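Local coordinates for IroE protein (Escherichia coli, PDB 2GZS) that hydrolyses the trilactone siderophore enterobactin and its C-glucosylated forms, preferring the iron-free compounds and usually cutting the ring once to leave a linear trimer, at residues Asp56-Glu61 and Ala253-Ala258. Numbering follows the deposited sequence.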
ATOM      1  N   ASP A  56       1.432 -14.394  -3.644  1.00 11.47           N
ATOM      2  CA  ASP A  56       2.356 -15.345  -4.249  1.00 12.46           C
ATOM      3  C   ASP A  56       3.728 -15.236  -3.608  1.00 15.48           C
ATOM      4  O   ASP A  56       4.485 -16.241  -3.741  1.00 17.37           O
ATOM      5  CB  ASP A  56       2.484 -14.992  -5.734  1.00 16.71           C
ATOM      6  CG  ASP A  56       3.507 -15.873  -6.456  1.00 33.71           C
ATOM      7  OD1 ASP A  56       3.072 -16.937  -6.939  1.00 42.73           O
ATOM      8  OD2 ASP A  56       4.707 -15.522  -6.540  1.00 89.78           O
ATOM      9  N   ARG A  57       4.130 -14.138  -3.018  1.00 12.26           N
ATOM     10  CA  ARG A  57       5.512 -13.930  -2.501  1.00 11.38           C
ATOM     11  C   ARG A  57       5.495 -14.087  -0.989  1.00 13.90           C
ATOM     12  O   ARG A  57       6.567 -14.067  -0.382  1.00 19.34           O
ATOM     13  CB  ARG A  57       5.989 -12.534  -2.910  1.00 17.66           C
ATOM     14  CG  ARG A  57       6.233 -12.341  -4.394  1.00 13.95           C
ATOM     15  CD  ARG A  57       6.228 -10.882  -4.798  1.00 18.37           C
ATOM     16  NE  ARG A  57       6.783 -10.669  -6.116  1.00 27.70           N
ATOM     17  CZ  ARG A  57       6.441 -11.016  -7.318  1.00 40.44           C
ATOM     18  NH1 ARG A  57       5.347 -11.748  -7.541  1.00 93.34           N
ATOM     19  NH2 ARG A  57       7.202 -10.639  -8.359  1.00 31.20           N
ATOM     20  N   LEU A  58       4.350 -14.221  -0.326  1.00 12.13           N
ATOM     21  CA  LEU A  58       4.308 -14.327   1.122  1.00 14.30           C
ATOM     22  C   LEU A  58       4.781 -15.716   1.526  1.00 20.83           C
ATOM     23  O   LEU A  58       4.371 -16.670   0.876  1.00 20.85           O
ATOM     24  CB  LEU A  58       2.895 -14.010   1.592  1.00 16.54           C
ATOM     25  CG  LEU A  58       2.655 -13.796   3.060  1.00 20.84           C
ATOM     26  CD1 LEU A  58       3.429 -12.549   3.507  1.00 24.32           C
ATOM     27  CD2 LEU A  58       1.153 -13.622   3.390  1.00 17.90           C
ATOM     28  N   ASP A  59       5.675 -15.760   2.522  1.00 19.03           N
ATOM     29  CA  ASP A  59       6.221 -17.090   2.840  1.00 20.08           C
ATOM     30  C   ASP A  59       6.379 -17.158   4.368  1.00 16.91           C
ATOM     31  O   ASP A  59       6.301 -16.149   5.061  1.00 17.16           O
ATOM     32  CB  ASP A  59       7.526 -17.401   2.127  1.00 26.57           C
ATOM     33  CG  ASP A  59       8.638 -16.402   2.359  1.00 26.01           C
ATOM     34  OD1 ASP A  59       8.694 -15.719   3.394  1.00 29.85           O
ATOM     35  OD2 ASP A  59       9.492 -16.244   1.461  1.00 47.61           O
ATOM     36  N   ASP A  60       6.616 -18.421   4.791  1.00 18.02           N
ATOM     37  CA  ASP A  60       6.656 -18.630   6.236  1.00 23.69           C
ATOM     38  C   ASP A  60       7.834 -17.892   6.874  1.00 19.79           C
ATOM     39  O   ASP A  60       7.664 -17.522   8.046  1.00 19.50           O
ATOM     40  CB  ASP A  60       6.706 -20.135   6.567  1.00 23.23           C
ATOM     41  CG  ASP A  60       5.376 -20.832   6.761  1.00 39.43           C
ATOM     42  OD1 ASP A  60       4.319 -20.185   6.925  1.00 30.60           O
ATOM     43  OD2 ASP A  60       5.361 -22.097   6.744  1.00 37.12           O
ATOM     44  N   GLU A  61       8.987 -17.722   6.201  1.00 16.19           N
ATOM     45  CA  GLU A  61      10.098 -17.026   6.864  1.00 20.05           C
ATOM     46  C   GLU A  61       9.684 -15.588   7.193  1.00 17.29           C
ATOM     47  O   GLU A  61       9.995 -15.109   8.255  1.00 18.75           O
ATOM     48  CB  GLU A  61      11.429 -16.884   6.096  1.00 39.79           C
ATOM     49  CG  GLU A  61      12.484 -16.042   6.778  1.00 55.93           C
ATOM     50  CD  GLU A  61      13.003 -14.688   6.353  1.00 76.32           C
ATOM     51  OE1 GLU A  61      12.352 -13.894   5.596  1.00 43.31           O
ATOM     52  OE2 GLU A  61      14.163 -14.335   6.816  1.00 28.88           O
ATOM     53  N   ALA A 253      11.271  -6.252  -1.689  1.00 10.24           N
ATOM     54  CA  ALA A 253      11.878  -5.520  -0.600  1.00  8.43           C
ATOM     55  C   ALA A 253      10.939  -4.539   0.055  1.00 10.55           C
ATOM     56  O   ALA A 253      10.876  -4.370   1.284  1.00 10.51           O
ATOM     57  CB  ALA A 253      13.120  -4.746  -1.101  1.00 11.51           C
ATOM     58  N   SER A 254      10.223  -3.794  -0.790  1.00 10.89           N
ATOM     59  CA  SER A 254       9.394  -2.713  -0.239  1.00  9.71           C
ATOM     60  C   SER A 254       8.157  -3.332   0.483  1.00  8.80           C
ATOM     61  O   SER A 254       7.889  -2.797   1.556  1.00  9.98           O
ATOM     62  CB  SER A 254       9.037  -1.742  -1.377  1.00 11.19           C
ATOM     63  OG  SER A 254       8.153  -2.311  -2.312  1.00 12.02           O
ATOM     64  N   PHE A 255       7.558  -4.370  -0.087  1.00  8.54           N
ATOM     65  CA  PHE A 255       6.368  -4.863   0.673  1.00 10.45           C
ATOM     66  C   PHE A 255       6.867  -5.535   1.948  1.00 12.33           C
ATOM     67  O   PHE A 255       6.216  -5.420   2.987  1.00 11.24           O
ATOM     68  CB  PHE A 255       5.516  -5.758  -0.206  1.00 10.09           C
ATOM     69  CG  PHE A 255       5.619  -7.253  -0.138  1.00 10.30           C
ATOM     70  CD1 PHE A 255       5.077  -8.012   0.939  1.00 13.41           C
ATOM     71  CD2 PHE A 255       6.227  -7.991  -1.144  1.00 12.64           C
ATOM     72  CE1 PHE A 255       5.178  -9.393   0.978  1.00 12.99           C
ATOM     73  CE2 PHE A 255       6.359  -9.359  -1.082  1.00 15.43           C
ATOM     74  CZ  PHE A 255       5.828 -10.090  -0.018  1.00 11.98           C
ATOM     75  N   ARG A 256       7.968  -6.285   1.865  1.00  9.52           N
ATOM     76  CA  ARG A 256       8.376  -7.003   3.104  1.00 10.06           C
ATOM     77  C   ARG A 256       8.861  -6.028   4.118  1.00  9.22           C
ATOM     78  O   ARG A 256       8.583  -6.136   5.325  1.00 10.40           O
ATOM     79  CB  ARG A 256       9.442  -8.030   2.700  1.00  9.63           C
ATOM     80  CG  ARG A 256       8.877  -9.177   1.903  1.00 10.04           C
ATOM     81  CD  ARG A 256      10.038 -10.133   1.565  1.00 24.40           C
ATOM     82  NE  ARG A 256       9.662 -10.930   0.410  1.00 47.69           N
ATOM     83  CZ  ARG A 256       9.585 -12.251   0.456  1.00 45.87           C
ATOM     84  NH1 ARG A 256       9.887 -12.800   1.626  1.00 45.78           N
ATOM     85  NH2 ARG A 256       9.228 -12.876  -0.660  1.00 28.14           N
ATOM     86  N   GLN A 257       9.613  -4.987   3.760  1.00  9.29           N
ATOM     87  CA  GLN A 257      10.099  -4.027   4.721  1.00 10.74           C
ATOM     88  C   GLN A 257       8.950  -3.206   5.321  1.00  9.51           C
ATOM     89  O   GLN A 257       8.998  -2.856   6.484  1.00  9.98           O
ATOM     90  CB  GLN A 257      11.226  -3.136   4.130  1.00 10.25           C
ATOM     91  CG  GLN A 257      11.797  -2.176   5.185  1.00 12.37           C
ATOM     92  CD  GLN A 257      12.561  -2.933   6.276  1.00 13.40           C
ATOM     93  OE1 GLN A 257      13.587  -3.549   5.981  1.00 17.45           O
ATOM     94  NE2 GLN A 257      12.087  -2.936   7.513  1.00 14.82           N
ATOM     95  N   ALA A 258       7.907  -2.952   4.501  1.00  9.66           N
ATOM     96  CA  ALA A 258       6.738  -2.273   5.086  1.00 10.28           C
ATOM     97  C   ALA A 258       6.068  -3.150   6.159  1.00  6.79           C
ATOM     98  O   ALA A 258       5.736  -2.594   7.193  1.00 10.99           O
ATOM     99  CB  ALA A 258       5.776  -1.902   3.947  1.00 10.83           C
TER
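Arg-256 reaches from its helix to Asp-59 and to the backbone of Arg-57, with Phe-255 packed under its aliphatic part. From CB, the CG atom stands anti to the carbonyl carbon (chi1 -71°), and this places CG over the centre of the Phe-255 ring, 3.7 Å above its plane. The chain is extended from CG to NE, and CD and NE carry the guanidinium on toward the 56-61 segment. CZ comes within 3.6 Å of Arg-57 O, and beyond it the two terminal nitrogens part company. NH1 makes a salt bridge to Asp-59 OD2 at 3.5 Å, a weak hydrogen bond that is nonetheless fairly straight (166° at the hydrogen), with the oxygen at the guanidinium edge and near its plane. The carboxylate plane is turned 62° from the guanidinium, and the other oxygen, OD1, has a stronger commitment: it caps the next helix by accepting the backbone N-H of Leu-62. NH2 lies 2.9 Å from Arg-57 O, but the angle is too poor for a hydrogen bond, so what remains is probably electrostatic attraction.

Arg-57 CB and CD pack against the Phe-255 ring. CB sits 3.7 Å from CE2, approaching obliquely, and CD passes 4.0 Å from the same CE2. Beyond CD the chain leads away from the 253-258 segment. Leu-58 CD1 adds a looser touch, 4.4 Å from Phe-255 CE1.

The junction between helices 51-57 and 60-66 is thus laid against helix 247-262 of this alpha/beta-hydrolase domain. Leu-62 of helix 60-66 also touches Phe-255 and Arg-256, while Phe-251 and Asn-252 meet Arg-57. Helix 247-262 starts at the active-site His-247, about 8 Å from Arg-57 between side chains, and Ser-254 and Ala-258 pack on strand 167-171 of the central sheet.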